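Local coordinates for uncharacterized protein (Neisseria gonorrhoeae, PDB 5V77), which is of unknown function but belongs to the NGO_1070-like family and folds as an all-beta, antiparallel protein found with a second copy in its assembly, at residues 13-18 with 77-82; 47-52 with 99-104. All coordinates share one frame; numbering follows the deposited sequence.

Interaction 1 (13-18 with 77-82)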
loop_
_atom_site.group_PDB
_atom_site.type_symbol
_atom_site.label_atom_id
_atom_site.label_comp_id
_atom_site.label_asym_id
_atom_site.label_seq_id
_atom_site.Cartn_x
_atom_site.Cartn_y
_atom_site.Cartn_z
ATOM N N ILE A 13 -5.385 -2.968 19.596
ATOM C CA ILE A 13 -6.468 -2.035 19.332
ATOM C C ILE A 13 -7.388 -2.626 18.271
ATOM O O ILE A 13 -7.062 -3.617 17.616
ATOM C CB ILE A 13 -5.955 -0.652 18.895
ATOM C CG1 ILE A 13 -5.238 -0.747 17.539
ATOM C CG2 ILE A 13 -5.049 -0.071 19.966
ATOM C CD1 ILE A 13 -4.929 0.582 16.911
ATOM N N PHE A 14 -8.572 -2.017 18.140
ATOM C CA PHE A 14 -9.511 -2.328 17.059
ATOM C C PHE A 14 -9.871 -3.817 17.050
ATOM O O PHE A 14 -9.610 -4.547 16.089
ATOM C CB PHE A 14 -8.949 -1.871 15.707
ATOM C CG PHE A 14 -9.259 -0.437 15.383
ATOM C CD1 PHE A 14 -8.938 0.571 16.274
ATOM C CD2 PHE A 14 -9.871 -0.094 14.190
ATOM C CE1 PHE A 14 -9.230 1.897 15.995
ATOM C CE2 PHE A 14 -10.153 1.244 13.910
ATOM C CZ PHE A 14 -9.839 2.224 14.808
ATOM N N HIS A 15 -10.488 -4.259 18.149
ATOM C CA HIS A 15 -10.900 -5.653 18.256
ATOM C C HIS A 15 -12.091 -5.935 17.350
ATOM O O HIS A 15 -13.040 -5.144 17.284
ATOM C CB HIS A 15 -11.274 -6.002 19.695
ATOM C CG HIS A 15 -10.106 -6.143 20.621
ATOM N ND1 HIS A 15 -9.032 -5.278 20.609
ATOM C CD2 HIS A 15 -9.860 -7.032 21.609
ATOM C CE1 HIS A 15 -8.169 -5.642 21.542
ATOM N NE2 HIS A 15 -8.646 -6.706 22.159
ATOM N N ASN A 16 -12.032 -7.067 16.650
ATOM C CA ASN A 16 -13.126 -7.581 15.833
ATOM C C ASN A 16 -13.653 -6.524 14.859
ATOM O O ASN A 16 -14.821 -6.146 14.871
ATOM C CB ASN A 16 -14.236 -8.138 16.736
ATOM C CG ASN A 16 -13.731 -9.251 17.651
ATOM O OD1 ASN A 16 -12.746 -9.931 17.345
ATOM N ND2 ASN A 16 -14.396 -9.435 18.783
ATOM N N VAL A 17 -12.760 -6.051 13.990
ATOM C CA VAL A 17 -13.110 -5.065 12.981
ATOM C C VAL A 17 -12.912 -5.661 11.586
ATOM O O VAL A 17 -12.297 -6.709 11.410
ATOM C CB VAL A 17 -12.284 -3.777 13.130
ATOM C CG1 VAL A 17 -12.634 -3.082 14.443
ATOM C CG2 VAL A 17 -10.815 -4.126 13.072
ATOM N N SER A 18 -13.402 -4.934 10.584
ATOM C CA SER A 18 -13.325 -5.354 9.186
ATOM C C SER A 18 -12.691 -4.232 8.382
ATOM O O SER A 18 -13.285 -3.160 8.252
ATOM C CB SER A 18 -14.717 -5.686 8.650
ATOM O OG SER A 18 -14.643 -6.083 7.287
ATOM N N ILE A 77 -10.501 -8.804 11.043
ATOM C CA ILE A 77 -9.304 -8.724 11.870
ATOM C C ILE A 77 -9.697 -8.897 13.332
ATOM O O ILE A 77 -10.468 -8.086 13.864
ATOM C CB ILE A 77 -8.573 -7.386 11.670
ATOM C CG1 ILE A 77 -8.105 -7.227 10.219
ATOM C CG2 ILE A 77 -7.392 -7.274 12.618
ATOM C CD1 ILE A 77 -7.581 -5.829 9.913
ATOM N N PRO A 78 -9.193 -9.927 14.019
ATOM C CA PRO A 78 -9.449 -10.033 15.467
ATOM C C PRO A 78 -8.937 -8.845 16.269
ATOM O O PRO A 78 -9.626 -8.381 17.187
ATOM C CB PRO A 78 -8.721 -11.330 15.849
ATOM C CG PRO A 78 -8.667 -12.121 14.568
ATOM C CD PRO A 78 -8.468 -11.093 13.493
ATOM N N GLU A 79 -7.740 -8.355 15.965
ATOM C CA GLU A 79 -7.142 -7.231 16.682
ATOM C C GLU A 79 -5.914 -6.775 15.909
ATOM O O GLU A 79 -5.385 -7.506 15.071
ATOM C CB GLU A 79 -6.754 -7.609 18.114
ATOM C CG GLU A 79 -5.640 -8.633 18.174
ATOM C CD GLU A 79 -5.470 -9.220 19.561
ATOM O OE1 GLU A 79 -5.921 -8.587 20.543
ATOM O OE2 GLU A 79 -4.889 -10.322 19.661
ATOM N N ILE A 80 -5.471 -5.557 16.203
ATOM C CA ILE A 80 -4.342 -4.922 15.528
ATOM C C ILE A 80 -3.290 -4.582 16.580
ATOM O O ILE A 80 -3.599 -3.931 17.585
ATOM C CB ILE A 80 -4.789 -3.667 14.751
ATOM C CG1 ILE A 80 -5.769 -4.089 13.652
ATOM C CG2 ILE A 80 -3.568 -2.918 14.158
ATOM C CD1 ILE A 80 -6.424 -2.944 12.911
ATOM N N GLU A 81 -2.061 -5.047 16.362
ATOM C CA GLU A 81 -0.962 -4.785 17.284
ATOM C C GLU A 81 -0.385 -3.406 17.011
ATOM O O GLU A 81 -0.045 -3.093 15.868
ATOM C CB GLU A 81 0.136 -5.832 17.122
ATOM C CG GLU A 81 -0.329 -7.265 17.199
ATOM C CD GLU A 81 0.640 -8.209 16.509
ATOM O OE1 GLU A 81 0.213 -8.936 15.587
ATOM O OE2 GLU A 81 1.836 -8.203 16.871
ATOM N N LEU A 82 -0.259 -2.587 18.051
ATOM C CA LEU A 82 0.305 -1.247 17.917
ATOM C C LEU A 82 1.549 -1.153 18.789
ATOM O O LEU A 82 1.488 -1.430 19.996
ATOM C CB LEU A 82 -0.716 -0.175 18.310
ATOM C CG LEU A 82 -0.225 1.281 18.372
ATOM C CD1 LEU A 82 0.256 1.777 17.021
ATOM C CD2 LEU A 82 -1.310 2.198 18.908
#

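Interaction 2 (47-52 with 99-104)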
loop_
_atom_site.group_PDB
_atom_site.type_symbol
_atom_site.label_atom_id
_atom_site.label_comp_id
_atom_site.label_asym_id
_atom_site.label_seq_id
_atom_site.Cartn_x
_atom_site.Cartn_y
_atom_site.Cartn_z
ATOM N N ILE A 47 -7.592 4.074 11.204
ATOM C CA ILE A 47 -6.236 4.245 11.727
ATOM C C ILE A 47 -5.476 5.078 10.716
ATOM O O ILE A 47 -5.389 4.709 9.535
ATOM C CB ILE A 47 -5.532 2.897 11.951
ATOM C CG1 ILE A 47 -6.273 2.088 13.007
ATOM C CG2 ILE A 47 -4.066 3.126 12.360
ATOM C CD1 ILE A 47 -5.794 0.629 13.088
ATOM N N LYS A 48 -4.918 6.189 11.176
ATOM C CA LYS A 48 -4.211 7.131 10.309
ATOM C C LYS A 48 -2.716 7.048 10.596
ATOM O O LYS A 48 -2.282 7.294 11.731
ATOM C CB LYS A 48 -4.724 8.550 10.546
ATOM C CG LYS A 48 -4.033 9.637 9.683
ATOM C CD LYS A 48 -4.569 11.017 10.088
ATOM C CE LYS A 48 -3.790 12.160 9.458
ATOM N NZ LYS A 48 -4.401 13.491 9.815
ATOM N N CYS A 49 -1.935 6.708 9.577
ATOM C CA CYS A 49 -0.488 6.530 9.704
ATOM C C CYS A 49 0.155 7.714 8.992
ATOM O O CYS A 49 0.152 7.766 7.763
ATOM C CB CYS A 49 -0.063 5.202 9.095
ATOM S SG CYS A 49 -0.943 3.762 9.853
ATOM N N SER A 50 0.679 8.681 9.749
ATOM C CA SER A 50 1.186 9.922 9.160
ATOM C C SER A 50 2.706 9.901 9.034
ATOM O O SER A 50 3.412 9.573 9.998
ATOM C CB SER A 50 0.769 11.141 9.990
ATOM O OG SER A 50 -0.642 11.211 10.063
ATOM N N ASN A 51 3.197 10.308 7.854
ATOM C CA ASN A 51 4.617 10.312 7.508
ATOM C C ASN A 51 5.117 8.878 7.465
ATOM O O ASN A 51 5.808 8.396 8.371
ATOM C CB ASN A 51 5.422 11.201 8.474
ATOM C CG ASN A 51 5.058 12.653 8.322
ATOM O OD1 ASN A 51 4.393 13.023 7.346
ATOM N ND2 ASN A 51 5.456 13.484 9.278
ATOM N N ILE A 52 4.757 8.191 6.383
ATOM C CA ILE A 52 5.016 6.767 6.248
ATOM C C ILE A 52 6.504 6.495 6.170
ATOM O O ILE A 52 7.245 7.161 5.431
ATOM C CB ILE A 52 4.311 6.235 4.993
ATOM C CG1 ILE A 52 2.807 6.404 5.160
ATOM C CG2 ILE A 52 4.689 4.767 4.739
ATOM C CD1 ILE A 52 2.231 5.575 6.233
ATOM N N ILE A 99 -0.070 -7.341 7.111
ATOM C CA ILE A 99 0.105 -5.933 6.788
ATOM C C ILE A 99 0.915 -5.299 7.910
ATOM O O ILE A 99 0.558 -5.429 9.085
ATOM C CB ILE A 99 -1.241 -5.201 6.619
ATOM C CG1 ILE A 99 -1.998 -5.737 5.401
ATOM C CG2 ILE A 99 -1.005 -3.667 6.472
ATOM C CD1 ILE A 99 -3.490 -5.407 5.400
ATOM N N LYS A 100 2.002 -4.611 7.553
ATOM C CA LYS A 100 2.823 -3.895 8.524
ATOM C C LYS A 100 2.985 -2.471 8.029
ATOM O O LYS A 100 3.309 -2.259 6.857
ATOM C CB LYS A 100 4.213 -4.525 8.693
ATOM C CG LYS A 100 4.244 -5.927 9.289
ATOM C CD LYS A 100 5.690 -6.325 9.597
ATOM C CE LYS A 100 5.793 -7.737 10.150
ATOM N NZ LYS A 100 7.209 -8.128 10.418
ATOM N N ILE A 101 2.750 -1.496 8.900
ATOM C CA ILE A 101 2.947 -0.095 8.538
ATOM C C ILE A 101 3.704 0.581 9.659
ATOM O O ILE A 101 3.283 0.507 10.817
ATOM C CB ILE A 101 1.620 0.653 8.305
ATOM C CG1 ILE A 101 0.796 -0.057 7.233
ATOM C CG2 ILE A 101 1.934 2.100 7.859
ATOM C CD1 ILE A 101 -0.608 0.504 7.037
ATOM N N SER A 102 4.794 1.259 9.312
ATOM C CA SER A 102 5.545 2.100 10.236
ATOM C C SER A 102 5.413 3.547 9.781
ATOM O O SER A 102 5.489 3.836 8.584
ATOM C CB SER A 102 7.025 1.704 10.278
ATOM O OG SER A 102 7.198 0.442 10.911
ATOM N N ALA A 103 5.190 4.452 10.729
ATOM C CA ALA A 103 4.927 5.852 10.402
ATOM C C ALA A 103 5.310 6.699 11.607
ATOM O O ALA A 103 5.307 6.214 12.743
ATOM C CB ALA A 103 3.453 6.072 10.034
ATOM N N GLU A 104 5.643 7.971 11.350
ATOM C CA GLU A 104 6.090 8.827 12.447
ATOM C C GLU A 104 5.025 8.938 13.533
ATOM O O GLU A 104 5.353 8.914 14.727
ATOM C CB GLU A 104 6.478 10.209 11.930
ATOM C CG GLU A 104 7.030 11.160 12.987
ATOM C CD GLU A 104 7.737 12.345 12.358
ATOM O OE1 GLU A 104 8.482 13.070 13.069
ATOM O OE2 GLU A 104 7.552 12.534 11.133
#

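Interaction 1 (13-18 with 77-82)
Ile13 and Ile80 face each other as a hydrogen-bonded antiparallel pair, and their side chains cross obliquely on the buried face that Val17 and Ile77 share. Ile13 holds CG1 in the crowded position between its backbone N and carbonyl carbon (chi1 65°), which sets that methylene 4.1 Å from Ile80 CB. The CD1 methyl of Ile80 meets Phe14 CB at 3.9 Å, while the Phe14 ring leads away to meet Phe35 and Phe44 edge-to-face. Val17 and Ile77 repeat the slanted crossing, with Val17 CG2 4.2 Å from Ile77 CB.

On the solvent side His15 and Glu79 lie alongside, pointing the same way. Glu79 CB sits over one face of the imidazole, 4.2 Å from the ring centroid, as a CH-pi contact offset toward the rim, and the carboxylate plane stands 86° from that of the ring.

Strands 9-13 and 17-25 both pair antiparallel with strand 75-84, and segment 13-18 carries the chain from one to the other. The register shifts by one residue across the intervening loops; at the Val17 end Asn16, with the positive phi (52°) characteristic of its position, and Val17 both face Ile77, a G1 beta bulge. Asn16 N approaches Pro78 O, 2.8 Å away, from above the carbonyl plane, and Val17 N hydrogen-bonds to Ile77 O. Pro78 O also receives a CA-H...O contact from His15 CA at 3.2 Å.

The chemistry divides by depth: backbone bonds join both bridges beside aliphatic packing, and Pro78 O accepts a second, weaker contact near the bulge.

Interaction 2 (47-52 with 99-104)
Asn51 places CG anti to its own carbonyl carbon (chi1 -67°), whereas Glu104 places CG anti to the backbone N (chi1 -177°) and runs extended beyond it, and the two side chains lie side by side, pointing the same way. Asn51 ND2 donates to Glu104 OE2 over 3.0 Å. The acceptor lies close to the amide plane, but the N-H meets OE2 from above the carboxylate plane, the two planes being 48° apart. Glu104 has two conformers, so this bond describes one of them. The backbone adds Glu104 N to Asn51 O, also 3.0 Å.

Ala103 CB packs 3.7 Å from Cys49 CB. Ile101 CG2 touches both Cys49 SG (3.9 Å) and Ile52 CD1 (3.8 Å). Ile52 and Ala103 form a non-hydrogen-bonded antiparallel pair joining strands 43-58 and 98-103. The chain turns corners at Asn51 and Glu104, and beyond the latter strand 105-109 also pairs with 43-58.

Tyr65 of the second subunit packs on Asn51 and Glu104, and its hydroxyl bonds to Ile52 O. The chemistry thus sets apolar packing of Cys49, Ile52, Ile101 and Ala103 beside a polar edge at the subunit interface, whose amide-carboxylate bond, made in one Glu104 conformer, is probably strengthened by the carboxylate charge.

Interactions 1 and 2 belong to one antiparallel sheet, in a way consistent with one shared interior. Their centres lie about 15 Å apart, on opposite sides of the chain's centre, and their segments alternate along the chain: 13-18, 47-52, 77-82, 99-104. Strands 43-58 and 75-84 are consecutive in the chain, yet they are not paired in the sheet; strand 89-94 pairs with both 75-84 and 98-103, while 30-37 pairs with both 17-25 and 43-58. Segment 47-52 reaches interaction 1 through Ile47, whose CD1 packs 3.6 Å from Ile80 CD1. Within the assembly, the second subunit touches interaction 2 but not interaction 1.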